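Local coordinates for protein formiminotetrahydrofolate cyclodeaminase (PDB 1O5H) that probably catalyses the ring closure of 5-formiminotetrahydrofolate to 5,10-methenyltetrahydrofolate with release of ammonia, at residues Met46-Ala51 / Glu76-Ala81; Glu134-Ala139 / Glu196-Arg201; Asn145-Thr150 / Glu207-Ser212; Ala153-His158 / Arg201-Leu206. All coordinates share one frame; numbering follows the deposited sequence.

Contact 1. Residues Met46-Ala51 / Glu76-Ala81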
loop_
_atom_site.group_PDB
_atom_site.type_symbol
_atom_site.label_atom_id
_atom_site.label_comp_id
_atom_site.label_asym_id
_atom_site.label_seq_id
_atom_site.Cartn_x
_atom_site.Cartn_y
_atom_site.Cartn_z
HETATM N N MSE A 46 0.030 7.258 -3.576
HETATM C CA MSE A 46 -0.034 6.449 -4.773
HETATM C C MSE A 46 -1.447 5.965 -5.035
HETATM O O MSE A 46 -1.866 5.871 -6.197
HETATM C CB MSE A 46 0.914 5.268 -4.664
HETATM C CG MSE A 46 2.362 5.664 -4.826
HETATM SE SE MSE A 46 3.519 4.174 -4.390
HETATM C CE MSE A 46 2.874 3.840 -2.705
ATOM N N ALA A 47 -2.191 5.661 -3.974
ATOM C CA ALA A 47 -3.584 5.255 -4.158
ATOM C C ALA A 47 -4.397 6.373 -4.785
ATOM O O ALA A 47 -5.214 6.123 -5.678
ATOM C CB ALA A 47 -4.205 4.832 -2.870
ATOM N N CYS A 48 -4.158 7.605 -4.333
ATOM C CA CYS A 48 -4.817 8.776 -4.903
ATOM C C CYS A 48 -4.466 8.910 -6.378
ATOM O O CYS A 48 -5.321 9.251 -7.213
ATOM C CB CYS A 48 -4.459 10.051 -4.139
ATOM S SG CYS A 48 -5.124 10.109 -2.442
ATOM N N ALA A 49 -3.223 8.613 -6.722
ATOM C CA ALA A 49 -2.836 8.635 -8.121
ATOM C C ALA A 49 -3.631 7.652 -8.972
ATOM O O ALA A 49 -4.024 7.989 -10.081
ATOM C CB ALA A 49 -1.355 8.407 -8.284
ATOM N N LEU A 50 -3.895 6.447 -8.477
ATOM C CA LEU A 50 -4.745 5.554 -9.263
ATOM C C LEU A 50 -6.128 6.179 -9.444
ATOM O O LEU A 50 -6.672 6.191 -10.549
ATOM C CB LEU A 50 -4.843 4.179 -8.638
ATOM C CG LEU A 50 -3.522 3.413 -8.584
ATOM C CD1 LEU A 50 -3.600 2.383 -7.482
ATOM C CD2 LEU A 50 -3.178 2.750 -9.910
ATOM N N ALA A 51 -6.690 6.738 -8.376
ATOM C CA ALA A 51 -8.011 7.324 -8.496
ATOM C C ALA A 51 -7.964 8.437 -9.520
ATOM O O ALA A 51 -8.880 8.585 -10.332
ATOM C CB ALA A 51 -8.475 7.848 -7.195
ATOM N N GLU A 76 -8.611 17.147 -9.696
ATOM C CA GLU A 76 -8.135 18.266 -8.887
ATOM C C GLU A 76 -7.997 17.883 -7.415
ATOM O O GLU A 76 -7.000 18.232 -6.786
ATOM C CB GLU A 76 -9.037 19.503 -9.091
ATOM C CG GLU A 76 -9.021 20.534 -7.965
ATOM C CD GLU A 76 -7.842 21.488 -8.019
ATOM O OE1 GLU A 76 -8.034 22.638 -8.495
ATOM O OE2 GLU A 76 -6.735 21.092 -7.579
ATOM N N ALA A 77 -8.976 17.155 -6.879
ATOM C CA ALA A 77 -8.921 16.701 -5.480
ATOM C C ALA A 77 -7.788 15.701 -5.213
ATOM O O ALA A 77 -7.136 15.738 -4.163
ATOM C CB ALA A 77 -10.258 16.120 -5.038
HETATM N N MSE A 78 -7.558 14.810 -6.166
HETATM C CA MSE A 78 -6.509 13.820 -6.018
HETATM C C MSE A 78 -5.143 14.466 -6.156
HETATM O O MSE A 78 -4.147 13.985 -5.622
HETATM C CB MSE A 78 -6.689 12.692 -7.026
HETATM C CG MSE A 78 -7.950 11.870 -6.795
HETATM SE SE MSE A 78 -8.150 11.213 -4.943
HETATM C CE MSE A 78 -8.904 12.763 -3.997
ATOM N N GLU A 79 -5.100 15.570 -6.875
ATOM C CA GLU A 79 -3.873 16.319 -6.984
ATOM C C GLU A 79 -3.542 16.934 -5.634
ATOM O O GLU A 79 -2.393 16.883 -5.177
ATOM C CB GLU A 79 -4.009 17.392 -8.057
ATOM C CG GLU A 79 -3.828 16.868 -9.476
ATOM C CD GLU A 79 -2.409 16.388 -9.752
ATOM O OE1 GLU A 79 -1.511 16.604 -8.899
ATOM O OE2 GLU A 79 -2.186 15.795 -10.826
ATOM N N GLU A 80 -4.565 17.502 -4.998
ATOM C CA GLU A 80 -4.397 18.227 -3.744
ATOM C C GLU A 80 -4.171 17.232 -2.608
ATOM O O GLU A 80 -3.446 17.532 -1.653
ATOM C CB GLU A 80 -5.595 19.147 -3.468
ATOM N N ALA A 81 -4.765 16.043 -2.716
ATOM C CA ALA A 81 -4.593 15.032 -1.673
ATOM C C ALA A 81 -3.157 14.509 -1.622
ATOM O O ALA A 81 -2.605 14.285 -0.553
ATOM C CB ALA A 81 -5.545 13.914 -1.856
#

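Contact 2. Residues Glu134-Ala139 / Glu196-Arg201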
loop_
_atom_site.group_PDB
_atom_site.type_symbol
_atom_site.label_atom_id
_atom_site.label_comp_id
_atom_site.label_asym_id
_atom_site.label_seq_id
_atom_site.Cartn_x
_atom_site.Cartn_y
_atom_site.Cartn_z
ATOM N N GLU A 134 -14.251 9.110 -3.048
ATOM C CA GLU A 134 -14.054 9.298 -4.472
ATOM C C GLU A 134 -14.016 7.969 -5.204
ATOM O O GLU A 134 -14.517 7.850 -6.337
ATOM C CB GLU A 134 -12.790 10.092 -4.766
ATOM C CG GLU A 134 -12.700 11.462 -4.090
ATOM C CD GLU A 134 -13.716 12.482 -4.577
ATOM O OE1 GLU A 134 -14.847 12.119 -4.954
ATOM O OE2 GLU A 134 -13.387 13.680 -4.558
ATOM N N LEU A 135 -13.428 6.967 -4.554
ATOM C CA LEU A 135 -13.351 5.640 -5.135
ATOM C C LEU A 135 -14.742 5.122 -5.242
ATOM O O LEU A 135 -15.064 4.462 -6.215
ATOM C CB LEU A 135 -12.474 4.704 -4.316
ATOM C CG LEU A 135 -10.976 5.016 -4.413
ATOM C CD1 LEU A 135 -10.129 4.044 -3.666
ATOM C CD2 LEU A 135 -10.534 5.028 -5.856
ATOM N N GLU A 136 -15.613 5.459 -4.296
ATOM C CA GLU A 136 -17.001 5.038 -4.476
ATOM C C GLU A 136 -17.637 5.697 -5.719
ATOM O O GLU A 136 -18.318 5.032 -6.520
ATOM C CB GLU A 136 -17.844 5.276 -3.242
ATOM C CG GLU A 136 -19.170 4.572 -3.352
ATOM C CD GLU A 136 -20.044 4.742 -2.136
ATOM O OE1 GLU A 136 -19.541 5.061 -1.034
ATOM O OE2 GLU A 136 -21.262 4.527 -2.294
ATOM N N LYS A 137 -17.402 6.992 -5.899
ATOM C CA LYS A 137 -17.910 7.660 -7.089
ATOM C C LYS A 137 -17.293 7.043 -8.330
ATOM O O LYS A 137 -18.001 6.766 -9.292
ATOM C CB LYS A 137 -17.699 9.173 -7.025
ATOM C CG LYS A 137 -18.738 9.856 -6.132
ATOM C CD LYS A 137 -18.348 11.267 -5.693
ATOM C CE LYS A 137 -19.348 11.787 -4.676
ATOM N NZ LYS A 137 -19.405 13.270 -4.649
ATOM N N LEU A 138 -15.993 6.761 -8.297
ATOM C CA LEU A 138 -15.358 6.167 -9.470
ATOM C C LEU A 138 -15.884 4.748 -9.790
ATOM O O LEU A 138 -16.141 4.413 -10.942
ATOM C CB LEU A 138 -13.848 6.155 -9.303
ATOM C CG LEU A 138 -13.175 7.525 -9.284
ATOM C CD1 LEU A 138 -11.721 7.374 -8.954
ATOM C CD2 LEU A 138 -13.320 8.253 -10.599
ATOM N N ALA A 139 -16.057 3.917 -8.764
ATOM C CA ALA A 139 -16.642 2.609 -8.968
ATOM C C ALA A 139 -17.935 2.725 -9.739
ATOM O O ALA A 139 -18.230 1.878 -10.587
ATOM C CB ALA A 139 -16.910 1.929 -7.648
ATOM N N GLU A 196 -14.655 2.057 5.931
ATOM C CA GLU A 196 -15.128 0.680 5.761
ATOM C C GLU A 196 -16.296 0.604 4.812
ATOM O O GLU A 196 -16.302 -0.245 3.915
ATOM C CB GLU A 196 -15.603 0.087 7.081
ATOM C CG GLU A 196 -14.546 -0.683 7.850
ATOM C CD GLU A 196 -13.785 -1.654 6.965
ATOM O OE1 GLU A 196 -14.422 -2.569 6.371
ATOM O OE2 GLU A 196 -12.542 -1.486 6.860
ATOM N N GLY A 197 -17.279 1.491 5.022
ATOM C CA GLY A 197 -18.487 1.478 4.247
ATOM C C GLY A 197 -18.193 1.642 2.789
ATOM O O GLY A 197 -18.531 0.760 2.000
ATOM N N CYS A 198 -17.565 2.767 2.427
ATOM C CA CYS A 198 -17.152 2.981 1.043
ATOM C C CYS A 198 -16.383 1.769 0.507
ATOM O O CYS A 198 -16.650 1.264 -0.570
ATOM C CB CYS A 198 -16.277 4.221 0.949
ATOM S SG CYS A 198 -17.177 5.789 1.099
ATOM N N TYR A 199 -15.437 1.290 1.286
ATOM C CA TYR A 199 -14.601 0.198 0.872
ATOM C C TYR A 199 -15.402 -1.035 0.472
ATOM O O TYR A 199 -15.212 -1.599 -0.620
ATOM C CB TYR A 199 -13.686 -0.179 2.008
ATOM C CG TYR A 199 -12.798 -1.328 1.686
ATOM C CD1 TYR A 199 -11.952 -1.267 0.579
ATOM C CD2 TYR A 199 -12.764 -2.469 2.502
ATOM C CE1 TYR A 199 -11.091 -2.322 0.255
ATOM C CE2 TYR A 199 -11.918 -3.529 2.202
ATOM C CZ TYR A 199 -11.084 -3.441 1.063
ATOM O OH TYR A 199 -10.250 -4.456 0.723
ATOM N N GLN A 200 -16.270 -1.464 1.376
ATOM C CA GLN A 200 -17.100 -2.621 1.148
ATOM C C GLN A 200 -18.002 -2.406 -0.086
ATOM O O GLN A 200 -18.049 -3.259 -0.983
ATOM C CB GLN A 200 -17.921 -2.888 2.395
ATOM C CG GLN A 200 -17.880 -4.328 2.852
ATOM C CD GLN A 200 -16.536 -4.715 3.428
ATOM O OE1 GLN A 200 -15.772 -5.469 2.813
ATOM N NE2 GLN A 200 -16.238 -4.191 4.604
ATOM N N ARG A 201 -18.686 -1.257 -0.152
ATOM C CA ARG A 201 -19.477 -0.927 -1.334
ATOM C C ARG A 201 -18.619 -1.016 -2.595
ATOM O O ARG A 201 -19.006 -1.682 -3.533
ATOM C CB ARG A 201 -20.191 0.426 -1.205
ATOM C CG ARG A 201 -21.434 0.382 -0.330
ATOM C CD ARG A 201 -22.210 1.678 -0.300
ATOM N NE ARG A 201 -21.378 2.808 0.137
ATOM C CZ ARG A 201 -21.103 3.103 1.406
ATOM N NH1 ARG A 201 -21.582 2.352 2.395
ATOM N NH2 ARG A 201 -20.347 4.156 1.692
#

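Contact 3. Residues Asn145-Thr150 / Glu207-Ser212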
loop_
_atom_site.group_PDB
_atom_site.type_symbol
_atom_site.label_atom_id
_atom_site.label_comp_id
_atom_site.label_asym_id
_atom_site.label_seq_id
_atom_site.Cartn_x
_atom_site.Cartn_y
_atom_site.Cartn_z
ATOM N N ASN A 145 -13.565 0.160 -17.880
ATOM C CA ASN A 145 -12.369 -0.622 -18.180
ATOM C C ASN A 145 -11.203 -0.316 -17.266
ATOM O O ASN A 145 -10.083 -0.749 -17.521
ATOM C CB ASN A 145 -11.882 -0.426 -19.626
ATOM C CG ASN A 145 -13.008 -0.310 -20.631
ATOM O OD1 ASN A 145 -13.110 0.710 -21.295
ATOM N ND2 ASN A 145 -13.850 -1.347 -20.756
ATOM N N LEU A 146 -11.433 0.448 -16.216
ATOM C CA LEU A 146 -10.354 0.710 -15.289
ATOM C C LEU A 146 -10.815 0.352 -13.907
ATOM O O LEU A 146 -10.209 0.757 -12.907
ATOM C CB LEU A 146 -9.917 2.154 -15.372
ATOM C CG LEU A 146 -8.946 2.461 -16.506
ATOM C CD1 LEU A 146 -9.669 2.870 -17.744
ATOM C CD2 LEU A 146 -8.027 3.598 -16.071
ATOM N N ALA A 147 -11.883 -0.444 -13.856
ATOM C CA ALA A 147 -12.395 -0.874 -12.583
ATOM C C ALA A 147 -11.269 -1.494 -11.768
ATOM O O ALA A 147 -11.127 -1.164 -10.590
ATOM C CB ALA A 147 -13.512 -1.809 -12.759
ATOM N N SER A 148 -10.442 -2.328 -12.399
ATOM C CA SER A 148 -9.308 -2.931 -11.713
ATOM C C SER A 148 -8.515 -1.859 -10.956
ATOM O O SER A 148 -8.221 -2.005 -9.768
ATOM C CB SER A 148 -8.414 -3.673 -12.696
ATOM O OG SER A 148 -7.414 -2.817 -13.192
ATOM N N ASP A 149 -8.199 -0.755 -11.626
ATOM C CA ASP A 149 -7.407 0.278 -10.974
ATOM C C ASP A 149 -8.133 0.932 -9.816
ATOM O O ASP A 149 -7.530 1.263 -8.811
ATOM C CB ASP A 149 -6.938 1.308 -11.968
ATOM C CG ASP A 149 -5.933 0.756 -12.919
ATOM O OD1 ASP A 149 -5.061 -0.016 -12.464
ATOM O OD2 ASP A 149 -5.929 1.033 -14.137
ATOM N N THR A 150 -9.429 1.108 -9.943
ATOM C CA THR A 150 -10.212 1.584 -8.821
ATOM C C THR A 150 -10.137 0.622 -7.648
ATOM O O THR A 150 -9.918 1.050 -6.511
ATOM C CB THR A 150 -11.645 1.736 -9.251
ATOM O OG1 THR A 150 -11.694 2.700 -10.315
ATOM C CG2 THR A 150 -12.477 2.341 -8.119
ATOM N N GLU A 207 -16.486 -6.356 -7.552
ATOM C CA GLU A 207 -15.849 -7.689 -7.449
ATOM C C GLU A 207 -15.933 -8.495 -8.766
ATOM O O GLU A 207 -15.034 -9.278 -9.092
ATOM C CB GLU A 207 -16.374 -8.510 -6.244
ATOM C CG GLU A 207 -17.846 -8.935 -6.352
ATOM C CD GLU A 207 -18.113 -10.389 -5.942
ATOM O OE1 GLU A 207 -17.175 -11.222 -5.962
ATOM O OE2 GLU A 207 -19.286 -10.712 -5.616
ATOM N N GLY A 208 -16.996 -8.277 -9.527
ATOM C CA GLY A 208 -17.244 -9.068 -10.721
ATOM C C GLY A 208 -16.272 -8.876 -11.874
ATOM O O GLY A 208 -16.240 -9.660 -12.826
ATOM N N ILE A 209 -15.467 -7.835 -11.816
ATOM C CA ILE A 209 -14.628 -7.555 -12.961
ATOM C C ILE A 209 -13.563 -8.609 -13.066
ATOM O O ILE A 209 -12.892 -8.741 -14.075
ATOM C CB ILE A 209 -13.967 -6.203 -12.814
ATOM C CG1 ILE A 209 -12.901 -6.277 -11.713
ATOM C CG2 ILE A 209 -15.028 -5.154 -12.532
ATOM C CD1 ILE A 209 -11.980 -5.080 -11.608
ATOM N N VAL A 210 -13.407 -9.353 -11.987
ATOM C CA VAL A 210 -12.356 -10.351 -11.870
ATOM C C VAL A 210 -12.626 -11.588 -12.761
ATOM O O VAL A 210 -11.729 -12.380 -13.045
ATOM C CB VAL A 210 -12.107 -10.618 -10.354
ATOM C CG1 VAL A 210 -12.495 -12.010 -9.898
ATOM C CG2 VAL A 210 -10.699 -10.242 -9.971
ATOM N N TRP A 211 -13.865 -11.715 -13.234
ATOM C CA TRP A 211 -14.274 -12.850 -14.077
ATOM C C TRP A 211 -15.104 -12.437 -15.290
ATOM O O TRP A 211 -15.215 -13.196 -16.245
ATOM C CB TRP A 211 -15.044 -13.903 -13.275
ATOM C CG TRP A 211 -16.332 -13.417 -12.667
ATOM C CD1 TRP A 211 -17.511 -13.138 -13.317
ATOM C CD2 TRP A 211 -16.587 -13.187 -11.281
ATOM N NE1 TRP A 211 -18.470 -12.731 -12.418
ATOM C CE2 TRP A 211 -17.933 -12.759 -11.158
ATOM C CE3 TRP A 211 -15.812 -13.294 -10.116
ATOM C CZ2 TRP A 211 -18.515 -12.436 -9.918
ATOM C CZ3 TRP A 211 -16.392 -12.969 -8.879
ATOM C CH2 TRP A 211 -17.731 -12.546 -8.798
ATOM N N SER A 212 -15.697 -11.246 -15.263
ATOM C CA SER A 212 -16.534 -10.849 -16.381
ATOM C C SER A 212 -15.832 -9.945 -17.385
ATOM O O SER A 212 -15.458 -8.833 -17.076
ATOM C CB SER A 212 -17.878 -10.282 -15.916
ATOM O OG SER A 212 -17.662 -9.228 -15.026
#

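Contact 4. Residues Ala153-His158 / Arg201-Leu206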
loop_
_atom_site.group_PDB
_atom_site.type_symbol
_atom_site.label_atom_id
_atom_site.label_comp_id
_atom_site.label_asym_id
_atom_site.label_seq_id
_atom_site.Cartn_x
_atom_site.Cartn_y
_atom_site.Cartn_z
ATOM N N ALA A 153 -7.023 0.671 -5.953
ATOM C CA ALA A 153 -6.897 1.846 -5.116
ATOM C C ALA A 153 -7.709 1.680 -3.839
ATOM O O ALA A 153 -7.277 2.114 -2.773
ATOM C CB ALA A 153 -7.272 3.073 -5.844
ATOM N N ALA A 154 -8.841 0.992 -3.909
ATOM C CA ALA A 154 -9.614 0.745 -2.691
ATOM C C ALA A 154 -8.851 -0.153 -1.733
ATOM O O ALA A 154 -8.793 0.078 -0.508
ATOM C CB ALA A 154 -10.934 0.159 -3.015
ATOM N N ASP A 155 -8.239 -1.187 -2.272
ATOM C CA ASP A 155 -7.487 -2.045 -1.394
ATOM C C ASP A 155 -6.344 -1.265 -0.701
ATOM O O ASP A 155 -6.183 -1.355 0.523
ATOM C CB ASP A 155 -7.047 -3.295 -2.134
ATOM C CG ASP A 155 -8.199 -4.281 -2.333
ATOM O OD1 ASP A 155 -8.926 -4.534 -1.358
ATOM O OD2 ASP A 155 -8.454 -4.875 -3.409
ATOM N N LEU A 156 -5.601 -0.454 -1.452
ATOM C CA LEU A 156 -4.515 0.301 -0.834
ATOM C C LEU A 156 -5.070 1.300 0.168
ATOM O O LEU A 156 -4.596 1.371 1.296
ATOM C CB LEU A 156 -3.689 1.022 -1.884
ATOM C CG LEU A 156 -3.078 0.105 -2.930
ATOM C CD1 LEU A 156 -2.370 0.954 -3.952
ATOM C CD2 LEU A 156 -2.134 -0.887 -2.287
ATOM N N CYS A 157 -6.101 2.034 -0.243
ATOM C CA CYS A 157 -6.792 2.945 0.643
ATOM C C CYS A 157 -7.068 2.294 2.011
ATOM O O CYS A 157 -6.597 2.759 3.061
ATOM C CB CYS A 157 -8.093 3.382 0.000
ATOM S SG CYS A 157 -9.013 4.557 1.000
ATOM N N HIS A 158 -7.797 1.193 1.985
ATOM C CA HIS A 158 -8.104 0.473 3.191
ATOM C C HIS A 158 -6.858 0.134 4.027
ATOM O O HIS A 158 -6.848 0.324 5.256
ATOM C CB HIS A 158 -8.848 -0.788 2.811
ATOM C CG HIS A 158 -9.277 -1.608 3.979
ATOM N ND1 HIS A 158 -8.664 -2.796 4.318
ATOM C CD2 HIS A 158 -10.261 -1.413 4.888
ATOM C CE1 HIS A 158 -9.256 -3.304 5.386
ATOM N NE2 HIS A 158 -10.230 -2.485 5.748
ATOM N N ARG A 201 -18.686 -1.257 -0.152
ATOM C CA ARG A 201 -19.477 -0.927 -1.334
ATOM C C ARG A 201 -18.619 -1.016 -2.595
ATOM O O ARG A 201 -19.006 -1.682 -3.533
ATOM C CB ARG A 201 -20.191 0.426 -1.205
ATOM C CG ARG A 201 -21.434 0.382 -0.330
ATOM C CD ARG A 201 -22.210 1.678 -0.300
ATOM N NE ARG A 201 -21.378 2.808 0.137
ATOM C CZ ARG A 201 -21.103 3.103 1.406
ATOM N NH1 ARG A 201 -21.582 2.352 2.395
ATOM N NH2 ARG A 201 -20.347 4.156 1.692
ATOM N N VAL A 202 -17.449 -0.385 -2.611
ATOM C CA VAL A 202 -16.621 -0.436 -3.805
ATOM C C VAL A 202 -16.302 -1.881 -4.172
ATOM O O VAL A 202 -16.612 -2.319 -5.288
ATOM C CB VAL A 202 -15.350 0.343 -3.656
ATOM C CG1 VAL A 202 -14.442 0.089 -4.870
ATOM C CG2 VAL A 202 -15.677 1.818 -3.494
ATOM N N LYS A 203 -15.700 -2.631 -3.246
ATOM C CA LYS A 203 -15.576 -4.076 -3.435
ATOM C C LYS A 203 -16.869 -4.785 -3.963
ATOM O O LYS A 203 -16.819 -5.505 -4.947
ATOM C CB LYS A 203 -15.072 -4.727 -2.167
ATOM C CG LYS A 203 -13.548 -4.868 -2.128
ATOM C CD LYS A 203 -13.080 -5.275 -0.752
ATOM C CE LYS A 203 -13.018 -6.777 -0.540
ATOM N NZ LYS A 203 -11.617 -7.282 -0.737
ATOM N N LYS A 204 -18.019 -4.555 -3.338
ATOM C CA LYS A 204 -19.232 -5.249 -3.731
ATOM C C LYS A 204 -19.577 -4.883 -5.175
ATOM O O LYS A 204 -19.723 -5.761 -6.004
ATOM C CB LYS A 204 -20.368 -4.916 -2.750
ATOM C CG LYS A 204 -21.590 -5.844 -2.784
HETATM N N MSE A 205 -19.659 -3.588 -5.473
HETATM C CA MSE A 205 -19.833 -3.086 -6.833
HETATM C C MSE A 205 -18.827 -3.623 -7.866
HETATM O O MSE A 205 -19.187 -3.941 -8.974
HETATM C CB MSE A 205 -19.739 -1.581 -6.797
HETATM C CG MSE A 205 -20.754 -0.834 -7.637
HETATM SE SE MSE A 205 -20.539 1.025 -7.104
HETATM C CE MSE A 205 -20.940 0.881 -5.062
ATOM N N LEU A 206 -17.566 -3.758 -7.501
ATOM C CA LEU A 206 -16.570 -4.086 -8.492
ATOM C C LEU A 206 -16.063 -5.519 -8.492
ATOM O O LEU A 206 -15.275 -5.881 -9.357
ATOM C CB LEU A 206 -15.382 -3.138 -8.355
ATOM C CG LEU A 206 -15.626 -1.673 -8.682
ATOM C CD1 LEU A 206 -14.314 -0.983 -8.905
ATOM C CD2 LEU A 206 -16.488 -1.577 -9.910
#

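Contact 1. Residues Met46-Ala51 / Glu76-Ala81
M78 is the first residue of 76-81 to meet the other segment, and it lies against C48 and A51. It is a selenomethionine, so its heavy atom is SE. The CA atoms of C48 and M78 are 5.4 Å apart, the nearest backbone pair between these two segments. The base of the M78 side chain passes beside a carbonyl oxygen, with M78 CB 3.7 Å from C48 O. CG stands anti to the carbonyl carbon of its own residue (chi1 -66°), and the chain then bends twice. This folds the selenium back onto two small residues one turn apart: M78 SE is 4.0 Å from C48 CB and 4.1 Å from A51 CB. The methyl end of M78 packs against E134 of helix 107-141.

One turn later comes A81. Its methyl touches the end of the cysteine, with A81 CB 3.9 Å from C48 SG. C48 therefore meets two residues of 76-81, M78 and A81.

The segments belong to helices 36-56 and 68-100, which run antiparallel here at 168°. Their axes come within 8.9 Å. L131 of helix 107-141 touches both A47 and M78, while L135 and L138 lie on A51. M46 and L50 instead pack on M46 and V27 of the second subunit.

All four touching residues are buried. Apart from the C48 carbonyl oxygen beside the base of M78, what meets is methyl, methylene, sulfur and selenium, so the pairing of these segments rests on apolar fit rather than on directed bonds.

Contact 2. Residues Glu134-Ala139 / Glu196-Arg201
E136 and R201 form a salt bridge between the two segments. The glutamate reaches out fully extended, with CG anti to the backbone N (chi1 -168°). The arginine chain bends at chi3, which brings its NE and NH2 edge round to the carboxylate. R201 NH2 donates to E136 OE1 at 3.0 Å. OE1 lies almost in the guanidinium plane, and NH2 comes to its syn side, somewhat tilted out of the carboxylate plane. R201 NE is shared between both oxygens, and each of its bonds is weak: 3.1 Å from R201 NE to E136 OE1 and 3.0 Å to E136 OE2. OE1 thus takes two N-H groups and OE2 takes one. The two flat groups are turned 49° apart, so they do not meet as a coplanar pair. One face of the guanidinium lies over the carbonyl of G197, one turn back, with G197 O 3.4 Å above the plane.

C198 sits beside the bridge, its SG 3.3 Å from E136 OE1. The segments belong to helices 107-141 and 178-206, which lie side by side in an all-helical bundle. L135, nearby on the first of these, packs on A153 and A154 of helix 147-172.

With an alanine in place of this glutamate, the R201 guanidinium would probably lose its carboxylate mate and be freer to turn.

Other polar ends are satisfied by residues beyond the segments. E134 OE1 makes a salt bridge with R73. E196 OE2 has a weak hydrogen bond with H158 NE2.

Contact 3. Residues Asn145-Thr150 / Glu207-Ser212
A147 and I209 bring the two backbones nearest, with their CA atoms 7.1 Å apart. A147 opens helix 147-172, and L146 just before it holds the N-cap position. T150 N bonds back to L146 O at 3.1 Å in the first turn. Residues 208-210 form a short 3-10 segment. After it the chain turns round one carbonyl: G208 O accepts from W211 N, S212 N and S212 OG. The hydroxyl bond is 2.7 Å from S212 OG to G208 O, and it arrives from well above the carbonyl plane.

The C-terminal tail, which follows helix 178-206, is thus laid against the first turn of helix 147-172 at the surface of the all-helical fold. L206, at the end of helix 178-206, touches A147 and T150 nearby.

Across the contact I209 does the work. Its CG1 lies between the backbone N and the carbonyl carbon (chi1 71°), and the extended chi2 (170°) carries CD1 on to the A147-S148 peptide. I209 CD1 is 3.7 Å from A147 C and 4.0 Å from S148 CB. The other branch meets a methyl, with I209 CG2 3.7 Å from A147 CB. K173 NZ of the second subunit is hydrogen-bonded to S212 O.

Contact 4. Residues Ala153-His158 / Arg201-Leu206
D155 OD1 is met by two groups, K203 NZ across the contact and the hydroxyl of Y199, two turns before the end of helix 178-206. The hydrogen bond with Y199 OH is the stronger of the two. The salt bridge is a long one, with D155 OD1 3.9 Å from K203 NZ. K203 NZ also has a weak hydrogen bond with Y199 OH, so aspartate, lysine and tyrosine form a small polar cluster. The D155 carboxylate starts out beside its own backbone N (chi1 -75°). The lysine chain bends at chi3 and chi4, which turns its amine toward the aspartate. The two side chains cross at about a right angle.

Next to this cluster is a small apolar touch. A154 CB lies 4.0 Å from V202 CG1. That branch of the valine is anti to the backbone N (chi1 172°), and both residues are buried. It is also where the backbones come nearest, although A154 CA and V202 CA remain 7.2 Å apart, so the two segments meet through side chains rather than backbone.

Helices 147-172 and 178-206 follow each other in the chain. From an adjoining face of helix 147-172, A153 packs on L135 of helix 107-141 and on L50 of helix 36-56. Q162 of the second subunit touches D155 and K203, which places the polar cluster beside the dimer interface.

Overall arrangement
Contacts 1 and 4 are buried, contact 2 is partly buried, and contact 3 lies at the surface. Contacts 2 and 4 both use helix 178-206, and their centres are about 6 Å apart; their ranges share R201, which makes its contact only in contact 2. Contacts 3 and 4 both use helix 147-172. Contact 1 joins a different pair of helices, yet it also packs against segments of contacts 2 and 4. Chemistry follows depth only in part. Contact 1 is apolar in its side chains, contact 2 is a charged pair near the surface, contact 4 mixes both, and contact 3 is apolar despite its outer place. All four come within reach of the second subunit, contact 2 through Y199 alone.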